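Local coordinates for alpha,alpha-trehalose-phosphate synthase (UDP-forming) (Burkholderia xenovorans, PDB 5HXA), which belongs to glycosyltransferase family 20, a group of enzymes built on the two-domain GT-B fold, at residues 104-109 with 174-179; 209-214 with 221-226; 231-236 with 401-406. All coordinates share one frame; numbering follows the deposited sequence.

Contact 1: 104-109 with 174-179; sequences SRYDRQ and TIPPHE
Behind the prolines P176 and P177, which pack on Y106, I175 O is gripped by two donors of one residue. H178 N reaches it at 3.0 Å, closing the type I turn from I175 to H178, and H178 ND1 reaches I175 O at 2.7 Å, with the acceptor close to the imidazole plane. The pair of hydrogen bonds from H178 to I175 O fixes the rotation of the imidazole and probably steadies the turn that carries both prolines. P176 lies over one face of the Y106 ring: its CG stands 3.8 Å from the ring centroid and 26° off the normal, which meets the criterion for a CH-pi contact. P177 approaches obliquely, its CD 3.5 Å from Y106 CE1. The phenol gets there because CG is anti to the backbone N (chi1 176°), swinging the ring across to the turn. Toward the rim of the opposite face, R108 N stands 4.0 Å above the plane. D107 accepts a weak capping bond from Q109 N. F413 of the second subunit packs on Y106, and R108 makes a salt bridge with E420 of that subunit. The contact is thus a proline-on-tyrosine CH-pi packing between the loop residues that lead into helices 108-126 and 178-185, at the dimer interface.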
loop_
_atom_site.group_PDB
_atom_site.type_symbol
_atom_site.label_atom_id
_atom_site.label_comp_id
_atom_site.label_asym_id
_atom_site.label_seq_id
_atom_site.Cartn_x
_atom_site.Cartn_y
_atom_site.Cartn_z
ATOM N N SER A 104 -3.416 0.334 -10.216
ATOM C CA SER A 104 -4.637 1.083 -10.464
ATOM C C SER A 104 -4.417 2.125 -11.555
ATOM O O SER A 104 -3.319 2.653 -11.729
ATOM C CB SER A 104 -5.101 1.765 -9.175
ATOM O OG SER A 104 -6.354 2.422 -9.322
ATOM N N ARG A 105 -5.476 2.411 -12.298
ATOM C CA ARG A 105 -5.466 3.495 -13.269
ATOM C C ARG A 105 -6.767 4.259 -13.109
ATOM O O ARG A 105 -7.829 3.651 -12.959
ATOM C CB ARG A 105 -5.324 2.967 -14.706
ATOM C CG ARG A 105 -4.014 2.223 -14.974
ATOM C CD ARG A 105 -2.783 3.129 -14.863
ATOM N NE ARG A 105 -1.547 2.419 -15.204
ATOM C CZ ARG A 105 -0.829 1.702 -14.340
ATOM N NH1 ARG A 105 -1.214 1.595 -13.074
ATOM N NH2 ARG A 105 0.279 1.092 -14.741
ATOM N N TYR A 106 -6.691 5.581 -13.126
ATOM C CA TYR A 106 -7.874 6.408 -12.952
ATOM C C TYR A 106 -8.170 7.153 -14.241
ATOM O O TYR A 106 -7.265 7.709 -14.871
ATOM C CB TYR A 106 -7.712 7.408 -11.801
ATOM C CG TYR A 106 -8.910 8.325 -11.693
ATOM C CD1 TYR A 106 -10.149 7.829 -11.280
ATOM C CD2 TYR A 106 -8.820 9.665 -12.047
ATOM C CE1 TYR A 106 -11.260 8.652 -11.202
ATOM C CE2 TYR A 106 -9.924 10.499 -11.968
ATOM C CZ TYR A 106 -11.141 9.982 -11.545
ATOM O OH TYR A 106 -12.243 10.797 -11.472
ATOM N N ASP A 107 -9.439 7.163 -14.628
ATOM C CA ASP A 107 -9.872 7.893 -15.807
ATOM C C ASP A 107 -11.199 8.573 -15.504
ATOM O O ASP A 107 -12.151 7.921 -15.059
ATOM C CB ASP A 107 -10.002 6.963 -17.016
ATOM C CG ASP A 107 -10.389 7.711 -18.278
ATOM O OD1 ASP A 107 -9.493 8.290 -18.928
ATOM O OD2 ASP A 107 -11.588 7.733 -18.607
ATOM N N ARG A 108 -11.249 9.885 -15.730
ATOM C CA ARG A 108 -12.445 10.652 -15.394
ATOM C C ARG A 108 -13.676 10.139 -16.125
ATOM O O ARG A 108 -14.776 10.143 -15.567
ATOM C CB ARG A 108 -12.245 12.118 -15.740
ATOM C CG ARG A 108 -11.428 12.874 -14.771
ATOM C CD ARG A 108 -11.278 14.282 -15.301
ATOM N NE ARG A 108 -10.513 15.103 -14.379
ATOM C CZ ARG A 108 -10.123 16.340 -14.648
ATOM N NH1 ARG A 108 -10.418 16.896 -15.826
ATOM N NH2 ARG A 108 -9.421 17.008 -13.749
ATOM N N GLN A 109 -13.521 9.746 -17.394
ATOM C CA GLN A 109 -14.683 9.306 -18.165
ATOM C C GLN A 109 -15.215 7.989 -17.634
ATOM O O GLN A 109 -16.434 7.783 -17.581
ATOM C CB GLN A 109 -14.334 9.180 -19.647
ATOM C CG GLN A 109 -14.254 10.509 -20.371
ATOM C CD GLN A 109 -13.136 11.386 -19.850
ATOM O OE1 GLN A 109 -13.346 12.567 -19.563
ATOM N NE2 GLN A 109 -11.940 10.809 -19.713
ATOM N N THR A 174 -5.411 7.648 -2.521
ATOM C CA THR A 174 -4.816 7.639 -3.854
ATOM C C THR A 174 -5.880 7.560 -4.949
ATOM O O THR A 174 -5.595 7.916 -6.098
ATOM C CB THR A 174 -3.805 6.488 -4.012
ATOM O OG1 THR A 174 -4.467 5.219 -3.920
ATOM C CG2 THR A 174 -2.706 6.578 -2.941
ATOM N N ILE A 175 -7.092 7.119 -4.624
ATOM C CA ILE A 175 -8.210 7.144 -5.577
ATOM C C ILE A 175 -8.710 8.584 -5.678
ATOM O O ILE A 175 -9.184 9.137 -4.676
ATOM C CB ILE A 175 -9.342 6.205 -5.134
ATOM C CG1 ILE A 175 -8.865 4.749 -5.086
ATOM C CG2 ILE A 175 -10.573 6.369 -6.034
ATOM C CD1 ILE A 175 -9.793 3.863 -4.238
ATOM N N PRO A 176 -8.632 9.237 -6.834
ATOM C CA PRO A 176 -8.832 10.696 -6.873
ATOM C C PRO A 176 -10.195 11.127 -6.342
ATOM O O PRO A 176 -10.253 12.055 -5.527
ATOM C CB PRO A 176 -8.629 11.043 -8.358
ATOM C CG PRO A 176 -7.599 10.024 -8.792
ATOM C CD PRO A 176 -8.054 8.740 -8.100
ATOM N N PRO A 177 -11.326 10.480 -6.729
ATOM C CA PRO A 177 -12.613 10.905 -6.135
ATOM C C PRO A 177 -12.981 10.235 -4.811
ATOM O O PRO A 177 -14.173 10.116 -4.501
ATOM C CB PRO A 177 -13.631 10.536 -7.220
ATOM C CG PRO A 177 -13.038 9.292 -7.835
ATOM C CD PRO A 177 -11.541 9.541 -7.852
ATOM N N HIS A 178 -11.992 9.819 -4.011
ATOM C CA HIS A 178 -12.298 9.052 -2.802
ATOM C C HIS A 178 -13.216 9.814 -1.851
ATOM O O HIS A 178 -14.061 9.205 -1.187
ATOM C CB HIS A 178 -11.010 8.650 -2.077
ATOM C CG HIS A 178 -10.229 9.810 -1.543
ATOM N ND1 HIS A 178 -9.344 10.530 -2.316
ATOM C CD2 HIS A 178 -10.197 10.371 -0.310
ATOM C CE1 HIS A 178 -8.808 11.494 -1.585
ATOM N NE2 HIS A 178 -9.311 11.419 -0.365
ATOM N N GLU A 179 -13.074 11.142 -1.757
ATOM C CA GLU A 179 -13.918 11.874 -0.808
ATOM C C GLU A 179 -15.393 11.809 -1.195
ATOM O O GLU A 179 -16.267 11.636 -0.332
ATOM C CB GLU A 179 -13.449 13.322 -0.692
ATOM C CG GLU A 179 -12.009 13.415 -0.263
ATOM C CD GLU A 179 -11.705 14.682 0.494
ATOM O OE1 GLU A 179 -11.086 14.589 1.578
ATOM O OE2 GLU A 179 -12.097 15.764 0.008
#

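Contact 2: 209-214 with 221-226; sequences GQHGTS and HAYNRF
H211 and Y223 meet at the open end of a beta hairpin, strands 212-214 and 219-222, at the edge of the ten-stranded sheet. Taken outward from the backbone, H211 CB sits 3.5 Å from Y223 CZ. The next atom, H211 CG, is the closest, with Y223 OH at 3.2 Å above the imidazole plane, displaced toward its rim. Further out, ND1 of H211 is still nearest Y223 OH, at 3.7 Å, while the far tip, NE2, packs against E179 of helix 178-185. The two rings are nearly parallel, with planes at 19°, but slid so far apart that they barely overlap; the contact is therefore hydroxyl over imidazole face and not a full stack. H211 chi1 of -57° sets CG anti to the carbonyl carbon and brings the imidazole face beneath the Y223 hydroxyl. G209 O lies over the centre of the other imidazole face.

The backbone evidence for the hairpin is two bonds and one close pair. T213 N donates to H221 O at 2.9 Å, and H221 N returns a nearly straight bond to T213 O (167° at the hydrogen). G212 and A222 form the adjoining non-hydrogen-bonded pair, their CA atoms 3.9 Å apart. Beyond it, A222 to R225 make a type I' turn into strand 225-231, extending the hairpin into a meander. Where the ladder ends, Y223 N reaches H211 O only weakly, at 3.5 Å, and a water donating to H211 O at 2.7 Å also accepts weakly from Y223 N.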
loop_
_atom_site.group_PDB
_atom_site.type_symbol
_atom_site.label_atom_id
_atom_site.label_comp_id
_atom_site.label_asym_id
_atom_site.label_seq_id
_atom_site.Cartn_x
_atom_site.Cartn_y
_atom_site.Cartn_z
ATOM N N GLY A 209 -10.529 12.816 8.746
ATOM C CA GLY A 209 -10.848 13.888 7.825
ATOM C C GLY A 209 -11.850 14.892 8.349
ATOM O O GLY A 209 -12.263 15.782 7.602
ATOM N N GLN A 210 -12.250 14.763 9.621
ATOM C CA GLN A 210 -13.233 15.651 10.257
ATOM C C GLN A 210 -14.562 15.658 9.507
ATOM O O GLN A 210 -15.246 16.680 9.431
ATOM C CB GLN A 210 -12.701 17.079 10.412
ATOM C CG GLN A 210 -11.684 17.232 11.523
ATOM C CD GLN A 210 -10.342 16.663 11.141
ATOM O OE1 GLN A 210 -9.841 16.927 10.047
ATOM N NE2 GLN A 210 -9.756 15.869 12.030
ATOM N N HIS A 211 -14.939 14.504 8.957
ATOM C CA HIS A 211 -16.217 14.369 8.269
ATOM C C HIS A 211 -17.331 13.897 9.184
ATOM O O HIS A 211 -18.508 14.008 8.819
ATOM C CB HIS A 211 -16.097 13.376 7.108
ATOM C CG HIS A 211 -15.053 13.749 6.112
ATOM N ND1 HIS A 211 -15.125 14.901 5.362
ATOM C CD2 HIS A 211 -13.904 13.133 5.752
ATOM C CE1 HIS A 211 -14.065 14.976 4.576
ATOM N NE2 HIS A 211 -13.308 13.917 4.795
ATOM N N GLY A 212 -16.992 13.350 10.343
ATOM C CA GLY A 212 -18.012 12.822 11.226
ATOM C C GLY A 212 -17.369 12.248 12.463
ATOM O O GLY A 212 -16.153 12.333 12.656
ATOM N N THR A 213 -18.207 11.649 13.305
ATOM C CA THR A 213 -17.761 11.142 14.594
ATOM C C THR A 213 -18.364 9.763 14.822
ATOM O O THR A 213 -19.376 9.399 14.221
ATOM C CB THR A 213 -18.169 12.088 15.745
ATOM O OG1 THR A 213 -19.587 12.302 15.696
ATOM C CG2 THR A 213 -17.469 13.447 15.621
ATOM N N SER A 214 -17.728 8.998 15.704
ATOM C CA SER A 214 -18.276 7.733 16.176
ATOM C C SER A 214 -19.240 7.983 17.321
ATOM O O SER A 214 -19.042 8.893 18.132
ATOM C CB SER A 214 -17.168 6.792 16.653
ATOM O OG SER A 214 -16.578 6.130 15.562
ATOM N N HIS A 221 -22.009 9.374 12.942
ATOM C CA HIS A 221 -22.666 10.601 12.503
ATOM C C HIS A 221 -21.742 11.275 11.502
ATOM O O HIS A 221 -20.694 11.804 11.883
ATOM C CB HIS A 221 -22.942 11.521 13.688
ATOM C CG HIS A 221 -23.741 12.738 13.336
ATOM N ND1 HIS A 221 -24.015 13.736 14.247
ATOM C CD2 HIS A 221 -24.350 13.104 12.182
ATOM C CE1 HIS A 221 -24.753 14.669 13.667
ATOM N NE2 HIS A 221 -24.966 14.311 12.411
ATOM N N ALA A 222 -22.117 11.262 10.226
ATOM C CA ALA A 222 -21.249 11.839 9.208
ATOM C C ALA A 222 -22.093 12.375 8.063
ATOM O O ALA A 222 -23.107 11.774 7.703
ATOM C CB ALA A 222 -20.242 10.801 8.695
ATOM N N TYR A 223 -21.669 13.511 7.502
ATOM C CA TYR A 223 -22.341 14.116 6.350
ATOM C C TYR A 223 -23.833 14.311 6.618
ATOM O O TYR A 223 -24.685 14.019 5.768
ATOM C CB TYR A 223 -22.120 13.284 5.081
ATOM C CG TYR A 223 -20.675 12.874 4.848
ATOM C CD1 TYR A 223 -19.776 13.739 4.237
ATOM C CD2 TYR A 223 -20.219 11.623 5.240
ATOM C CE1 TYR A 223 -18.446 13.356 4.024
ATOM C CE2 TYR A 223 -18.898 11.235 5.032
ATOM C CZ TYR A 223 -18.020 12.111 4.422
ATOM O OH TYR A 223 -16.710 11.736 4.210
ATOM N N ASN A 224 -24.154 14.774 7.833
ATOM C CA ASN A 224 -25.518 15.115 8.236
ATOM C C ASN A 224 -26.440 13.895 8.295
ATOM O O ASN A 224 -27.666 14.033 8.176
ATOM C CB ASN A 224 -26.108 16.181 7.305
ATOM C CG ASN A 224 -27.304 16.906 7.909
ATOM O OD1 ASN A 224 -27.533 16.879 9.128
ATOM N ND2 ASN A 224 -28.080 17.565 7.045
ATOM N N ARG A 225 -25.882 12.703 8.494
ATOM C CA ARG A 225 -26.672 11.478 8.597
ATOM C C ARG A 225 -26.092 10.590 9.691
ATOM O O ARG A 225 -24.888 10.620 9.963
ATOM C CB ARG A 225 -26.694 10.684 7.264
ATOM C CG ARG A 225 -27.343 11.389 6.070
ATOM C CD ARG A 225 -27.418 10.457 4.836
ATOM N NE ARG A 225 -28.125 9.207 5.154
ATOM C CZ ARG A 225 -29.424 8.988 4.948
ATOM N NH1 ARG A 225 -30.190 9.920 4.395
ATOM N NH2 ARG A 225 -29.963 7.822 5.298
ATOM N N PHE A 226 -26.959 9.792 10.311
ATOM C CA PHE A 226 -26.527 8.705 11.180
ATOM C C PHE A 226 -26.618 7.388 10.416
ATOM O O PHE A 226 -27.492 7.204 9.566
ATOM C CB PHE A 226 -27.377 8.630 12.457
ATOM C CG PHE A 226 -26.879 9.519 13.581
ATOM C CD1 PHE A 226 -27.156 10.878 13.582
ATOM C CD2 PHE A 226 -26.128 8.992 14.626
ATOM C CE1 PHE A 226 -26.696 11.712 14.611
ATOM C CE2 PHE A 226 -25.659 9.818 15.659
ATOM C CZ PHE A 226 -25.952 11.176 15.655
HETATM O O HOH W 1 -19.518 15.807 7.082
#

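Contact 3: 231-236 with 401-406; sequences AYPIGI and AEQLPG
The carboxamide of Q403 is the flat group that meets P233: the proline ring lies over one face of the amide, and a water at NE2 and K378 at OE1 serve its polar ends. P233 CB is 3.6 Å from Q403 CD, and the two groups cross at a slant and do not stack squarely. The shortest approach is P233 CG to Q403 NE2 at 3.3 Å, with P233 CB to Q403 OE1 close behind at 3.4 Å. Both ends of the amide thus touch the same proline, in van der Waals contact and without a direct hydrogen bond.

NE2 of Q403 donates to the water at 2.7 Å, slightly to the far side of the amide plane from the proline, and that water donates to P233 O at 2.9 Å, so a single molecule bridges the side chain to the opposing backbone. OE1 of Q403 accepts from K378, whose NZ also bonds I234 O; the lysine of helix 375-382 therefore ties the two loops together a second time. The amide's orientation is probably set by these two partners, and the positive charge would probably polarise its carbonyl. Q403 reaches this far because its chain is extended beyond CG (chi2 -175°). M373 touches P233, I234 and Q403.

Within 401-406, L404 N bonds back to A401 O at 3.1 Å. The loop 231-236 leaves strand 225-231, the last in chain order of the ten-stranded sheet, whereas 401-406 precedes the end strand of the six-stranded one, so the contact joins the two Rossmann-like domains characteristic of the GT-B fold.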
loop_
_atom_site.group_PDB
_atom_site.type_symbol
_atom_site.label_atom_id
_atom_site.label_comp_id
_atom_site.label_asym_id
_atom_site.label_seq_id
_atom_site.Cartn_x
_atom_site.Cartn_y
_atom_site.Cartn_z
ATOM N N ALA A 231 -18.754 -4.942 11.350
ATOM C CA ALA A 231 -18.100 -6.080 10.717
ATOM C C ALA A 231 -19.042 -7.277 10.762
ATOM O O ALA A 231 -19.540 -7.638 11.831
ATOM C CB ALA A 231 -16.783 -6.431 11.422
ATOM N N TYR A 232 -19.278 -7.896 9.611
ATOM C CA TYR A 232 -20.098 -9.105 9.535
ATOM C C TYR A 232 -19.347 -10.099 8.662
ATOM O O TYR A 232 -19.587 -10.176 7.450
ATOM C CB TYR A 232 -21.487 -8.825 8.960
ATOM C CG TYR A 232 -22.234 -7.638 9.539
ATOM C CD1 TYR A 232 -21.906 -6.332 9.176
ATOM C CD2 TYR A 232 -23.310 -7.824 10.411
ATOM C CE1 TYR A 232 -22.605 -5.238 9.693
ATOM C CE2 TYR A 232 -24.026 -6.739 10.920
ATOM C CZ TYR A 232 -23.668 -5.449 10.553
ATOM O OH TYR A 232 -24.378 -4.375 11.055
ATOM N N PRO A 233 -18.429 -10.874 9.237
ATOM C CA PRO A 233 -17.604 -11.769 8.408
ATOM C C PRO A 233 -18.460 -12.862 7.788
ATOM O O PRO A 233 -19.220 -13.545 8.479
ATOM C CB PRO A 233 -16.572 -12.333 9.398
ATOM C CG PRO A 233 -17.221 -12.205 10.744
ATOM C CD PRO A 233 -18.087 -10.962 10.669
ATOM N N ILE A 234 -18.339 -13.022 6.469
ATOM C CA ILE A 234 -19.190 -13.979 5.775
ATOM C C ILE A 234 -18.744 -15.396 6.120
ATOM O O ILE A 234 -17.543 -15.692 6.227
ATOM C CB ILE A 234 -19.192 -13.712 4.256
ATOM C CG1 ILE A 234 -20.289 -14.527 3.567
ATOM C CG2 ILE A 234 -17.856 -14.047 3.617
ATOM C CD1 ILE A 234 -20.509 -14.134 2.108
ATOM N N GLY A 235 -19.717 -16.276 6.349
ATOM C CA GLY A 235 -19.449 -17.641 6.728
ATOM C C GLY A 235 -19.834 -18.634 5.647
ATOM O O GLY A 235 -20.106 -18.281 4.497
ATOM N N ILE A 236 -19.836 -19.906 6.038
ATOM C CA ILE A 236 -20.236 -21.013 5.184
ATOM C C ILE A 236 -21.250 -21.854 5.950
ATOM O O ILE A 236 -21.616 -21.531 7.075
ATOM C CB ILE A 236 -19.035 -21.881 4.747
ATOM C CG1 ILE A 236 -18.384 -22.544 5.964
ATOM C CG2 ILE A 236 -18.016 -21.047 3.971
ATOM C CD1 ILE A 236 -17.377 -23.632 5.593
ATOM N N ALA A 401 -8.359 -15.397 9.253
ATOM C CA ALA A 401 -7.490 -16.036 10.252
ATOM C C ALA A 401 -8.085 -16.000 11.659
ATOM O O ALA A 401 -8.042 -17.007 12.381
ATOM C CB ALA A 401 -6.106 -15.391 10.251
ATOM N N GLU A 402 -8.642 -14.860 12.072
ATOM C CA GLU A 402 -9.239 -14.785 13.404
ATOM C C GLU A 402 -10.386 -15.782 13.566
ATOM O O GLU A 402 -10.671 -16.238 14.679
ATOM C CB GLU A 402 -9.730 -13.360 13.677
ATOM N N GLN A 403 -11.041 -16.150 12.475
ATOM C CA GLN A 403 -12.176 -17.052 12.546
ATOM C C GLN A 403 -11.796 -18.513 12.414
ATOM O O GLN A 403 -12.686 -19.370 12.410
ATOM C CB GLN A 403 -13.171 -16.701 11.461
ATOM C CG GLN A 403 -13.909 -15.435 11.726
ATOM C CD GLN A 403 -14.938 -15.241 10.681
ATOM O OE1 GLN A 403 -14.601 -15.078 9.506
ATOM N NE2 GLN A 403 -16.209 -15.330 11.070
ATOM N N LEU A 404 -10.508 -18.818 12.286
ATOM C CA LEU A 404 -10.043 -20.190 12.084
ATOM C C LEU A 404 -8.907 -20.499 13.052
ATOM O O LEU A 404 -7.770 -20.763 12.639
ATOM C CB LEU A 404 -9.608 -20.394 10.633
ATOM C CG LEU A 404 -10.740 -20.311 9.599
ATOM C CD1 LEU A 404 -10.169 -20.299 8.173
ATOM C CD2 LEU A 404 -11.712 -21.479 9.769
ATOM N N PRO A 405 -9.190 -20.501 14.360
ATOM C CA PRO A 405 -8.160 -20.871 15.346
ATOM C C PRO A 405 -7.802 -22.339 15.171
ATOM O O PRO A 405 -8.673 -23.211 15.199
ATOM C CB PRO A 405 -8.846 -20.606 16.695
ATOM C CG PRO A 405 -10.298 -20.837 16.406
ATOM C CD PRO A 405 -10.529 -20.413 14.969
ATOM N N GLY A 406 -6.519 -22.610 14.982
ATOM C CA GLY A 406 -6.049 -23.928 14.592
ATOM C C GLY A 406 -5.397 -23.957 13.228
ATOM O O GLY A 406 -4.669 -24.916 12.918
HETATM O O HOH W 2 -18.561 -15.899 9.949
#

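Overall arrangement
From the N terminus the three contacts follow in series, each closing before the next opens, and none cross. Contact 1 closes a loop of 64 intervening residues within the first domain, joining the starts of helices 108-126 and 178-185 beside the second subunit. Contact 2 closes a short hairpin, with six residues between its segments, at the edge of the ten-stranded sheet. It touches contact 1 through E179 and H211, although their centres lie 23 Å apart. Contact 3 follows strand 225-231 out of that sheet and spans 164 residues, including most of the six-stranded sheet, to tie the domains together. Its nearest atoms are about 12 Å from contact 2 and about 19 Å from contact 1.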